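Extracellular invertase (Aspergillus kawachii, PDB 5XH8) probably cleaves the beta-fructofuranosyl bond of sucrose and shows high transfructosylation activity, passing fructosyl units to acceptors to build fructooligosaccharides such as 1-kestose. Local coordinates at residues V3-N8 with S15-G20; S63-A68 with V95-G100; H263-T268 with P306-F311; S475-L480 with L540-V545. All coordinates share one frame; numbering follows the deposited sequence.

Contact 1. Residues V3-N8 with S15-G20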
loop_
_atom_site.group_PDB
_atom_site.type_symbol
_atom_site.label_atom_id
_atom_site.label_comp_id
_atom_site.label_asym_id
_atom_site.label_seq_id
_atom_site.Cartn_x
_atom_site.Cartn_y
_atom_site.Cartn_z
ATOM N N VAL A 3 2.928 44.451 -26.107
ATOM C CA VAL A 3 1.979 43.889 -27.087
ATOM C C VAL A 3 0.594 44.497 -26.785
ATOM O O VAL A 3 0.054 44.321 -25.692
ATOM C CB VAL A 3 2.024 42.341 -27.081
ATOM C CG1 VAL A 3 3.475 41.871 -27.271
ATOM C CG2 VAL A 3 1.398 41.749 -25.808
ATOM N N VAL A 4 0.046 45.244 -27.748
ATOM C CA VAL A 4 -0.997 46.273 -27.468
ATOM C C VAL A 4 -2.403 45.729 -27.556
ATOM O O VAL A 4 -2.816 45.374 -28.655
ATOM C CB VAL A 4 -0.959 47.424 -28.503
ATOM C CG1 VAL A 4 -1.941 48.554 -28.130
ATOM C CG2 VAL A 4 0.443 47.951 -28.645
ATOM N N ILE A 5 -3.145 45.719 -26.439
ATOM C CA ILE A 5 -4.542 45.244 -26.437
ATOM C C ILE A 5 -5.513 46.406 -26.253
ATOM O O ILE A 5 -5.503 47.083 -25.213
ATOM C CB ILE A 5 -4.854 44.216 -25.331
ATOM C CG1 ILE A 5 -3.810 43.079 -25.269
ATOM C CG2 ILE A 5 -6.244 43.621 -25.557
ATOM C CD1 ILE A 5 -3.905 42.045 -26.354
ATOM N N ASP A 6 -6.379 46.603 -27.236
ATOM C CA ASP A 6 -7.386 47.640 -27.177
ATOM C C ASP A 6 -8.728 46.964 -27.273
ATOM O O ASP A 6 -9.086 46.415 -28.314
ATOM C CB ASP A 6 -7.184 48.627 -28.319
ATOM C CG ASP A 6 -8.132 49.811 -28.247
ATOM O OD1 ASP A 6 -9.250 49.693 -27.684
ATOM O OD2 ASP A 6 -7.744 50.867 -28.785
ATOM N N TYR A 7 -9.479 47.010 -26.176
ATOM C CA TYR A 7 -10.759 46.310 -26.092
ATOM C C TYR A 7 -11.900 47.050 -26.794
ATOM O O TYR A 7 -13.039 46.592 -26.730
ATOM C CB TYR A 7 -11.112 45.978 -24.623
ATOM C CG TYR A 7 -10.130 44.988 -24.017
ATOM C CD1 TYR A 7 -10.123 43.637 -24.417
ATOM C CD2 TYR A 7 -9.188 45.404 -23.076
ATOM C CE1 TYR A 7 -9.211 42.737 -23.891
ATOM C CE2 TYR A 7 -8.278 44.504 -22.519
ATOM C CZ TYR A 7 -8.301 43.176 -22.924
ATOM O OH TYR A 7 -7.380 42.315 -22.387
ATOM N N ASN A 8 -11.610 48.179 -27.458
ATOM C CA ASN A 8 -12.560 48.755 -28.418
ATOM C C ASN A 8 -12.357 48.253 -29.827
ATOM O O ASN A 8 -13.228 48.439 -30.648
ATOM C CB ASN A 8 -12.498 50.282 -28.413
ATOM C CG ASN A 8 -12.883 50.863 -27.080
ATOM O OD1 ASN A 8 -13.943 50.557 -26.522
ATOM N ND2 ASN A 8 -12.021 51.695 -26.554
ATOM N N SER A 15 -5.574 32.685 -29.851
ATOM C CA SER A 15 -4.423 31.785 -29.796
ATOM C C SER A 15 -3.190 32.258 -30.540
ATOM O O SER A 15 -2.178 31.615 -30.417
ATOM C CB SER A 15 -4.812 30.393 -30.276
ATOM O OG SER A 15 -5.719 29.861 -29.332
ATOM N N THR A 16 -3.265 33.364 -31.294
ATOM C CA THR A 16 -2.079 33.934 -31.946
ATOM C C THR A 16 -1.362 34.944 -31.088
ATOM O O THR A 16 -0.282 35.364 -31.458
ATOM C CB THR A 16 -2.433 34.625 -33.297
ATOM O OG1 THR A 16 -3.315 35.748 -33.081
ATOM C CG2 THR A 16 -3.095 33.625 -34.231
ATOM N N LEU A 17 -1.950 35.358 -29.961
ATOM C CA LEU A 17 -1.329 36.401 -29.123
ATOM C C LEU A 17 -0.189 35.828 -28.262
ATOM O O LEU A 17 -0.095 34.615 -28.114
ATOM C CB LEU A 17 -2.378 37.095 -28.253
ATOM C CG LEU A 17 -3.424 37.929 -29.012
ATOM C CD1 LEU A 17 -4.582 38.301 -28.106
ATOM C CD2 LEU A 17 -2.789 39.190 -29.584
ATOM N N PRO A 18 0.693 36.697 -27.725
ATOM C CA PRO A 18 1.755 36.216 -26.855
ATOM C C PRO A 18 1.248 35.607 -25.549
ATOM O O PRO A 18 0.118 35.879 -25.108
ATOM C CB PRO A 18 2.575 37.476 -26.534
ATOM C CG PRO A 18 2.222 38.455 -27.594
ATOM C CD PRO A 18 0.813 38.145 -27.986
ATOM N N ASN A 19 2.110 34.791 -24.963
ATOM C CA ASN A 19 1.858 34.168 -23.662
ATOM C C ASN A 19 1.662 35.244 -22.626
ATOM O O ASN A 19 2.417 36.205 -22.603
ATOM C CB ASN A 19 3.044 33.320 -23.236
ATOM C CG ASN A 19 3.197 32.082 -24.082
ATOM O OD1 ASN A 19 2.286 31.678 -24.794
ATOM N ND2 ASN A 19 4.361 31.472 -24.006
ATOM N N GLY A 20 0.631 35.106 -21.800
ATOM C CA GLY A 20 0.397 36.083 -20.732
ATOM C C GLY A 20 -0.329 37.353 -21.128
ATOM O O GLY A 20 -0.703 38.114 -20.250
#
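V3 meets P18 and I5 meets L17 in the irregular N-terminal tail, which folds back on itself at the surface before strand 37-47. The contact is a small apolar patch between two loop segments.

Two apolar pairs make it up. V3 and P18 reach toward each other, and the valine methyls meet the ring at CG. V3 CG1 lies 3.7 Å from P18 CG, and V3 CG2 lies 3.8 Å from that same P18 CG. Both methyls thus straddle one ring carbon. V3 is poorly ordered, so this pair is probably a loose one. The second pair is end to end: I5 CD1 approaches L17 CD1 at 4.2 Å.

The two branches of I5 do different work. CG1 is anti to the carbonyl carbon (chi1 -49°) and carries CD1 out to L17. CG2 turns to Y7 and rests over one face of that ring, 3.3 Å above its plane and offset toward the rim.

Polar and ring contacts anchor the two segments separately. Y7 bonds through OH to T25 OG1 and packs edge-to-face with W568, a residue of the C-terminal region. L17 O accepts from Q363 NE2, and the backbone of G20 bonds to that of N362. These bonds tie the tail to helix 361-364 and to the loop holding W568.

An Asx turn bends the first segment at its far end. D6 OD1 accepts from N8 N at 2.8 Å, with an N-H...O angle of 157°. The donor comes to the anti side of the carboxylate, 25° out of its plane.

Contact 2. Residues S63-A68 with V95-G100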
loop_
_atom_site.group_PDB
_atom_site.type_symbol
_atom_site.label_atom_id
_atom_site.label_comp_id
_atom_site.label_asym_id
_atom_site.label_seq_id
_atom_site.Cartn_x
_atom_site.Cartn_y
_atom_site.Cartn_z
ATOM N N SER A 63 -0.435 19.479 -9.607
ATOM C CA SER A 63 0.779 19.113 -8.890
ATOM C C SER A 63 0.675 19.410 -7.414
ATOM O O SER A 63 1.596 19.954 -6.826
ATOM C CB SER A 63 1.988 19.877 -9.476
ATOM O OG SER A 63 1.950 19.815 -10.881
ATOM N N GLY A 64 -0.411 18.992 -6.793
ATOM C CA GLY A 64 -0.547 19.156 -5.349
ATOM C C GLY A 64 -1.553 20.220 -5.011
ATOM O O GLY A 64 -2.300 20.673 -5.871
ATOM N N ILE A 65 -1.525 20.637 -3.751
ATOM C CA ILE A 65 -2.568 21.456 -3.154
ATOM C C ILE A 65 -1.901 22.760 -2.714
ATOM O O ILE A 65 -0.870 22.728 -2.026
ATOM C CB ILE A 65 -3.182 20.759 -1.914
ATOM C CG1 ILE A 65 -3.733 19.372 -2.268
ATOM C CG2 ILE A 65 -4.285 21.611 -1.299
ATOM C CD1 ILE A 65 -4.086 18.508 -1.059
ATOM N N SER A 66 -2.489 23.885 -3.121
ATOM C CA SER A 66 -2.113 25.211 -2.643
ATOM C C SER A 66 -3.166 25.726 -1.659
ATOM O O SER A 66 -4.265 25.161 -1.545
ATOM C CB SER A 66 -1.939 26.191 -3.822
ATOM O OG SER A 66 -0.765 25.871 -4.531
ATOM N N SER A 67 -2.826 26.805 -0.963
ATOM C CA SER A 67 -3.645 27.299 0.138
ATOM C C SER A 67 -3.526 28.808 0.365
ATOM O O SER A 67 -2.562 29.455 -0.035
ATOM C CB SER A 67 -3.292 26.521 1.423
ATOM O OG SER A 67 -4.206 26.787 2.462
ATOM N N ALA A 68 -4.554 29.351 0.998
ATOM C CA ALA A 68 -4.594 30.742 1.452
ATOM C C ALA A 68 -5.406 30.829 2.748
ATOM O O ALA A 68 -6.164 29.898 3.071
ATOM C CB ALA A 68 -5.240 31.622 0.386
ATOM N N VAL A 95 3.029 9.504 -8.130
ATOM C CA VAL A 95 2.423 9.981 -9.373
ATOM C C VAL A 95 1.583 11.242 -9.147
ATOM O O VAL A 95 1.700 12.181 -9.919
ATOM C CB VAL A 95 1.623 8.844 -10.055
ATOM C CG1 VAL A 95 0.782 9.355 -11.213
ATOM C CG2 VAL A 95 2.594 7.770 -10.528
ATOM N N ALA A 96 0.743 11.279 -8.113
ATOM C CA ALA A 96 -0.132 12.435 -7.927
ATOM C C ALA A 96 -0.611 12.587 -6.495
ATOM O O ALA A 96 -0.625 11.608 -5.711
ATOM C CB ALA A 96 -1.332 12.343 -8.880
ATOM N N VAL A 97 -0.986 13.822 -6.175
ATOM C CA VAL A 97 -1.672 14.156 -4.950
ATOM C C VAL A 97 -3.098 14.504 -5.340
ATOM O O VAL A 97 -3.327 15.465 -6.096
ATOM C CB VAL A 97 -1.042 15.368 -4.255
ATOM C CG1 VAL A 97 -1.940 15.887 -3.110
ATOM C CG2 VAL A 97 0.338 15.012 -3.736
ATOM N N PHE A 98 -4.046 13.725 -4.827
ATOM C CA PHE A 98 -5.475 13.981 -5.029
ATOM C C PHE A 98 -6.050 14.658 -3.771
ATOM O O PHE A 98 -5.310 15.035 -2.850
ATOM C CB PHE A 98 -6.190 12.669 -5.401
ATOM C CG PHE A 98 -6.103 12.267 -6.875
ATOM C CD1 PHE A 98 -5.286 12.943 -7.818
ATOM C CD2 PHE A 98 -6.821 11.159 -7.313
ATOM C CE1 PHE A 98 -5.229 12.507 -9.142
ATOM C CE2 PHE A 98 -6.758 10.733 -8.640
ATOM C CZ PHE A 98 -5.980 11.411 -9.556
ATOM N N ASP A 99 -7.362 14.853 -3.741
ATOM C CA ASP A 99 -7.997 15.642 -2.700
ATOM C C ASP A 99 -7.792 15.030 -1.310
ATOM O O ASP A 99 -7.681 13.820 -1.168
ATOM C CB ASP A 99 -9.522 15.742 -2.943
ATOM C CG ASP A 99 -9.893 16.546 -4.187
ATOM O OD1 ASP A 99 -9.079 17.401 -4.609
ATOM O OD2 ASP A 99 -11.007 16.322 -4.727
ATOM N N GLY A 100 -7.806 15.890 -0.301
ATOM C CA GLY A 100 -7.829 15.474 1.082
ATOM C C GLY A 100 -8.548 16.500 1.933
ATOM O O GLY A 100 -8.898 17.607 1.448
HETATM O O HOH W 1 -2.732 17.314 -7.907
#
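Two neighbouring blades of the GH32 beta-propeller meet here, where G64, just before strand 65-70, and I65, its first residue, pack against V97 of strand 96-103. The strands belong to different sheets, and 96-103 is the edge strand that opens its own four-stranded blade.

V97 makes the apolar contact. Its CB lies 4.0 Å from G64 CA, so the valine sits directly on the glycine backbone. V97 CG1, anti to the backbone N (chi1 169°), meets the outer part of I65. I65 CD1 is 4.0 Å from V97 CG1, and I65 CG1 is equally near. The two side chains cross at about a right angle. I65 also packs on L59, C43 and L44 of its own sheet.

A water joins the backbones beside this pair. It accepts from G64 N at 3.1 Å and donates to V97 O at 2.7 Å. It bridges the gap between the two sheets where no direct bond is made.

The residues after V97 lead to the centre of the propeller. D99 N bonds to a bound glycerol, probably from the crystallisation liquor. D99 OD2 comes close to D41 and D171, a carboxylate cluster consistent with the axial active-site pocket of the family.

The last touch is on the backbone, where I65 CD1 lies 4.1 Å from F98 O.

Contact 3. Residues H263-T268 with P306-F311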
loop_
_atom_site.group_PDB
_atom_site.type_symbol
_atom_site.label_atom_id
_atom_site.label_comp_id
_atom_site.label_asym_id
_atom_site.label_seq_id
_atom_site.Cartn_x
_atom_site.Cartn_y
_atom_site.Cartn_z
ATOM N N HIS A 263 -26.066 18.325 15.910
ATOM C CA HIS A 263 -27.293 17.539 16.130
ATOM C C HIS A 263 -28.349 17.795 15.076
ATOM O O HIS A 263 -29.480 17.352 15.236
ATOM C CB HIS A 263 -27.873 17.848 17.523
ATOM C CG HIS A 263 -26.971 17.444 18.646
ATOM N ND1 HIS A 263 -26.818 16.129 19.035
ATOM C CD2 HIS A 263 -26.172 18.174 19.454
ATOM C CE1 HIS A 263 -25.946 16.069 20.030
ATOM N NE2 HIS A 263 -25.541 17.296 20.301
ATOM N N GLY A 264 -28.002 18.499 13.996
ATOM C CA GLY A 264 -28.974 18.877 12.995
ATOM C C GLY A 264 -29.234 17.774 12.009
ATOM O O GLY A 264 -28.682 16.687 12.113
ATOM N N GLN A 265 -30.080 18.086 11.039
ATOM C CA GLN A 265 -30.325 17.251 9.860
ATOM C C GLN A 265 -29.073 17.035 9.020
ATOM O O GLN A 265 -28.355 17.982 8.770
ATOM C CB GLN A 265 -31.321 17.938 8.942
ATOM C CG GLN A 265 -32.626 17.227 8.790
ATOM C CD GLN A 265 -33.565 18.102 8.021
ATOM O OE1 GLN A 265 -33.702 17.986 6.805
ATOM N NE2 GLN A 265 -34.126 19.059 8.710
ATOM N N ILE A 266 -28.910 15.821 8.504
ATOM C CA ILE A 266 -27.678 15.405 7.830
ATOM C C ILE A 266 -27.811 15.556 6.304
ATOM O O ILE A 266 -28.784 15.104 5.681
ATOM C CB ILE A 266 -27.287 13.971 8.238
ATOM C CG1 ILE A 266 -26.833 13.963 9.699
ATOM C CG2 ILE A 266 -26.163 13.416 7.356
ATOM C CD1 ILE A 266 -26.764 12.576 10.326
ATOM N N PHE A 267 -26.814 16.203 5.722
ATOM C CA PHE A 267 -26.743 16.444 4.277
ATOM C C PHE A 267 -25.387 15.969 3.754
ATOM O O PHE A 267 -24.410 15.916 4.512
ATOM C CB PHE A 267 -26.838 17.939 3.995
ATOM C CG PHE A 267 -28.207 18.540 4.208
ATOM C CD1 PHE A 267 -28.633 18.916 5.484
ATOM C CD2 PHE A 267 -29.036 18.806 3.122
ATOM C CE1 PHE A 267 -29.882 19.516 5.673
ATOM C CE2 PHE A 267 -30.287 19.400 3.305
ATOM C CZ PHE A 267 -30.709 19.749 4.581
ATOM N N THR A 268 -25.332 15.659 2.463
ATOM C CA THR A 268 -24.059 15.436 1.774
ATOM C C THR A 268 -24.060 16.242 0.476
ATOM O O THR A 268 -25.133 16.448 -0.118
ATOM C CB THR A 268 -23.806 13.934 1.497
ATOM O OG1 THR A 268 -22.544 13.746 0.823
ATOM C CG2 THR A 268 -24.940 13.313 0.666
ATOM N N PRO A 306 -31.764 9.002 1.404
ATOM C CA PRO A 306 -32.155 10.295 0.840
ATOM C C PRO A 306 -33.662 10.598 0.910
ATOM O O PRO A 306 -34.476 9.753 0.517
ATOM C CB PRO A 306 -31.741 10.173 -0.629
ATOM C CG PRO A 306 -30.642 9.180 -0.636
ATOM C CD PRO A 306 -31.000 8.195 0.436
ATOM N N ASN A 307 -34.021 11.802 1.351
ATOM C CA ASN A 307 -35.427 12.247 1.306
ATOM C C ASN A 307 -35.701 13.441 0.394
ATOM O O ASN A 307 -36.865 13.734 0.118
ATOM C CB ASN A 307 -35.973 12.505 2.711
ATOM C CG ASN A 307 -35.058 13.357 3.546
ATOM O OD1 ASN A 307 -34.401 14.282 3.045
ATOM N ND2 ASN A 307 -34.982 13.035 4.825
ATOM N N MET A 308 -34.645 14.131 -0.049
ATOM C CA MET A 308 -34.737 15.153 -1.087
ATOM C C MET A 308 -33.327 15.464 -1.615
ATOM O O MET A 308 -32.326 15.151 -0.966
ATOM C CB MET A 308 -35.420 16.431 -0.568
ATOM C CG MET A 308 -34.823 17.018 0.706
ATOM S SD MET A 308 -35.604 18.543 1.270
ATOM C CE MET A 308 -34.643 19.013 2.694
ATOM N N ALA A 309 -33.258 16.070 -2.793
ATOM C CA ALA A 309 -31.975 16.356 -3.423
ATOM C C ALA A 309 -32.127 17.417 -4.507
ATOM O O ALA A 309 -33.224 17.604 -5.092
ATOM C CB ALA A 309 -31.387 15.087 -4.007
ATOM N N GLY A 310 -31.018 18.106 -4.767
ATOM C CA GLY A 310 -30.979 19.166 -5.766
ATOM C C GLY A 310 -29.559 19.425 -6.202
ATOM O O GLY A 310 -28.674 18.593 -5.958
ATOM N N PHE A 311 -29.350 20.580 -6.829
ATOM C CA PHE A 311 -28.021 21.000 -7.267
ATOM C C PHE A 311 -27.497 22.074 -6.321
ATOM O O PHE A 311 -28.224 23.012 -5.976
ATOM C CB PHE A 311 -28.054 21.547 -8.690
ATOM C CG PHE A 311 -28.101 20.493 -9.750
ATOM C CD1 PHE A 311 -29.308 19.888 -10.094
ATOM C CD2 PHE A 311 -26.945 20.112 -10.439
ATOM C CE1 PHE A 311 -29.358 18.926 -11.077
ATOM C CE2 PHE A 311 -26.994 19.140 -11.436
ATOM C CZ PHE A 311 -28.206 18.549 -11.761
#
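F267 and M308 touch across strand 286-298 of a propeller blade. Their strands, 265-274 and 302-311, do not pair with each other. Each pairs antiparallel with strand 286-298, which runs between them, and both side chains pack on S293 of that strand.

M308 makes the reach. Its CG stands between the backbone N and the carbonyl carbon (chi1 53°). Beyond that the chain is fully extended, with chi2 178° and chi3 -177°. The extended side chain brings the terminal methyl over to the other strand. M308 CE ends 4.4 Å from F267 CE2, approaching the ring obliquely. The CB of F267 does not face the other segment, but the end of its ring comes nearer. The ring also packs on F253 and L255 of the next strand. The Q265 side chain borders the same methyl at the margin of the contact.

Just before M308, at N307, the chain turns a corner. Q398 of strand 398-403 also packs on M308.

The contact is essentially van der Waals, and its area is small. The pair therefore fills space over strand 286-298. Backbone bonds to that strand come from I266, T268 and N307, and M308 lies just past the corner.

Contact 4. Residues S475-L480 with L540-V545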
loop_
_atom_site.group_PDB
_atom_site.type_symbol
_atom_site.label_atom_id
_atom_site.label_comp_id
_atom_site.label_asym_id
_atom_site.label_seq_id
_atom_site.Cartn_x
_atom_site.Cartn_y
_atom_site.Cartn_z
ATOM N N SER A 475 -38.836 35.990 -19.050
ATOM C CA SER A 475 -38.493 37.316 -18.554
ATOM C C SER A 475 -37.198 37.309 -17.718
ATOM O O SER A 475 -36.942 36.379 -16.952
ATOM C CB SER A 475 -39.660 37.887 -17.729
ATOM O OG SER A 475 -40.926 37.527 -18.289
ATOM N N GLY A 476 -36.403 38.367 -17.864
ATOM C CA GLY A 476 -35.226 38.553 -17.056
ATOM C C GLY A 476 -34.464 39.801 -17.433
ATOM O O GLY A 476 -35.054 40.877 -17.559
ATOM N N PHE A 477 -33.149 39.666 -17.596
ATOM C CA PHE A 477 -32.300 40.787 -17.956
ATOM C C PHE A 477 -31.324 40.417 -19.046
ATOM O O PHE A 477 -30.951 39.262 -19.207
ATOM C CB PHE A 477 -31.528 41.310 -16.755
ATOM C CG PHE A 477 -32.396 41.756 -15.622
ATOM C CD1 PHE A 477 -32.848 43.072 -15.548
ATOM C CD2 PHE A 477 -32.758 40.864 -14.613
ATOM C CE1 PHE A 477 -33.656 43.479 -14.503
ATOM C CE2 PHE A 477 -33.564 41.271 -13.564
ATOM C CZ PHE A 477 -34.017 42.578 -13.511
ATOM N N GLN A 478 -30.930 41.436 -19.795
ATOM C CA GLN A 478 -29.875 41.340 -20.763
ATOM C C GLN A 478 -28.708 42.111 -20.155
ATOM O O GLN A 478 -28.879 43.245 -19.725
ATOM C CB GLN A 478 -30.320 41.951 -22.090
ATOM C CG GLN A 478 -29.419 41.590 -23.239
ATOM C CD GLN A 478 -29.829 42.261 -24.541
ATOM O OE1 GLN A 478 -29.565 43.441 -24.762
ATOM N NE2 GLN A 478 -30.450 41.499 -25.413
ATOM N N ILE A 479 -27.537 41.488 -20.088
ATOM C CA ILE A 479 -26.367 42.096 -19.442
ATOM C C ILE A 479 -25.168 42.028 -20.353
ATOM O O ILE A 479 -25.192 41.317 -21.355
ATOM C CB ILE A 479 -26.029 41.419 -18.087
ATOM C CG1 ILE A 479 -25.670 39.927 -18.281
ATOM C CG2 ILE A 479 -27.197 41.573 -17.122
ATOM C CD1 ILE A 479 -25.171 39.247 -17.016
ATOM N N LEU A 480 -24.114 42.750 -19.980
ATOM C CA LEU A 480 -22.864 42.749 -20.733
ATOM C C LEU A 480 -23.124 43.010 -22.245
ATOM O O LEU A 480 -22.642 42.278 -23.117
ATOM C CB LEU A 480 -22.104 41.426 -20.498
ATOM C CG LEU A 480 -21.705 41.126 -19.041
ATOM C CD1 LEU A 480 -21.291 39.656 -18.859
ATOM C CD2 LEU A 480 -20.607 42.076 -18.593
ATOM N N LEU A 540 -39.835 35.915 -7.745
ATOM C CA LEU A 540 -38.476 35.511 -8.124
ATOM C C LEU A 540 -37.537 36.574 -7.602
ATOM O O LEU A 540 -37.525 37.698 -8.109
ATOM C CB LEU A 540 -38.339 35.387 -9.640
ATOM C CG LEU A 540 -36.936 35.092 -10.191
ATOM C CD1 LEU A 540 -36.405 33.760 -9.652
ATOM C CD2 LEU A 540 -36.958 35.106 -11.715
ATOM N N ASP A 541 -36.834 36.243 -6.530
ATOM C CA ASP A 541 -35.801 37.092 -5.949
ATOM C C ASP A 541 -34.422 36.730 -6.530
ATOM O O ASP A 541 -33.746 35.802 -6.073
ATOM C CB ASP A 541 -35.825 36.943 -4.432
ATOM C CG ASP A 541 -34.965 37.954 -3.740
ATOM O OD1 ASP A 541 -34.581 38.956 -4.374
ATOM O OD2 ASP A 541 -34.665 37.753 -2.555
ATOM N N LEU A 542 -34.017 37.511 -7.524
ATOM C CA LEU A 542 -32.882 37.230 -8.358
ATOM C C LEU A 542 -31.679 38.060 -7.915
ATOM O O LEU A 542 -31.814 39.260 -7.724
ATOM C CB LEU A 542 -33.276 37.570 -9.788
ATOM C CG LEU A 542 -32.563 36.921 -10.952
ATOM C CD1 LEU A 542 -32.544 35.401 -10.836
ATOM C CD2 LEU A 542 -33.242 37.379 -12.240
ATOM N N THR A 543 -30.522 37.415 -7.711
ATOM C CA THR A 543 -29.233 38.126 -7.616
ATOM C C THR A 543 -28.254 37.640 -8.701
ATOM O O THR A 543 -28.071 36.432 -8.880
ATOM C CB THR A 543 -28.598 37.942 -6.236
ATOM O OG1 THR A 543 -29.537 38.301 -5.218
ATOM C CG2 THR A 543 -27.349 38.793 -6.092
ATOM N N LEU A 544 -27.656 38.581 -9.427
ATOM C CA LEU A 544 -26.622 38.301 -10.424
ATOM C C LEU A 544 -25.341 38.929 -9.904
ATOM O O LEU A 544 -25.332 40.110 -9.570
ATOM C CB LEU A 544 -26.970 38.908 -11.789
ATOM C CG LEU A 544 -27.974 38.214 -12.710
ATOM C CD1 LEU A 544 -29.201 37.713 -11.988
ATOM C CD2 LEU A 544 -28.395 39.165 -13.823
ATOM N N VAL A 545 -24.272 38.145 -9.830
ATOM C CA VAL A 545 -22.955 38.662 -9.487
ATOM C C VAL A 545 -22.083 38.421 -10.707
ATOM O O VAL A 545 -21.851 37.263 -11.098
ATOM C CB VAL A 545 -22.327 37.966 -8.266
ATOM C CG1 VAL A 545 -21.009 38.644 -7.876
ATOM C CG2 VAL A 545 -23.306 37.923 -7.103
#
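F477 and I479 face L542 and L544 across the interior between two antiparallel sheets. Strand 474-481 belongs to one sheet and strand 534-547 to the other. The two segments run in the same direction, with the CA atoms of F477 and L544 9.8 Å apart.

S475 OG bonds to H579 ND1 on the adjoining strand 574-580. G476 follows, and its backbone bonds to that of F578 on the same strand.

F477 points into the interior. With CG anti to the carbonyl carbon (chi1 -58°), the ring slides past L542, the two side chains running in opposite directions. L542 CD2 comes to the ring edge, near its plane, 4.1 Å from F477 CE2. The ring is also edge-to-face with F587 and touches L458, A460, L462 and V590 of the opposite sheet. Most of these neighbours are aliphatic.

Q478 turns away from the other sheet, and its OE1 bonds to S481 OG. I479 points inward again. Its CG2 lies 4.3 Å from L544 CD2, a second apolar pair further along. After it, the chain turns a corner at L480.

Inward residues two apart on each strand, closing an apolar interior between two sheets, are typical of the beta-sandwich domain at the C-terminal end of GH32 enzymes.

Overall arrangement
The four contacts follow one another along the chain, and none nests within or crosses another. Contact 1 closes a short loop in the N-terminal tail, on the surface. Contact 2 closes the next, joining adjacent propeller blades. Contact 3 lies within one later blade; its second strand leads to G315, F316 and S318, which bind a sodium ion together with H287. Contact 4 closes the longest loop and joins the two sheets of the C-terminal sandwich. Contacts 2 and 3 share the propeller, with centres about 28 Å apart. Contacts 1 and 3 lie on opposite sides of the chain's centre, as do contacts 2 and 4.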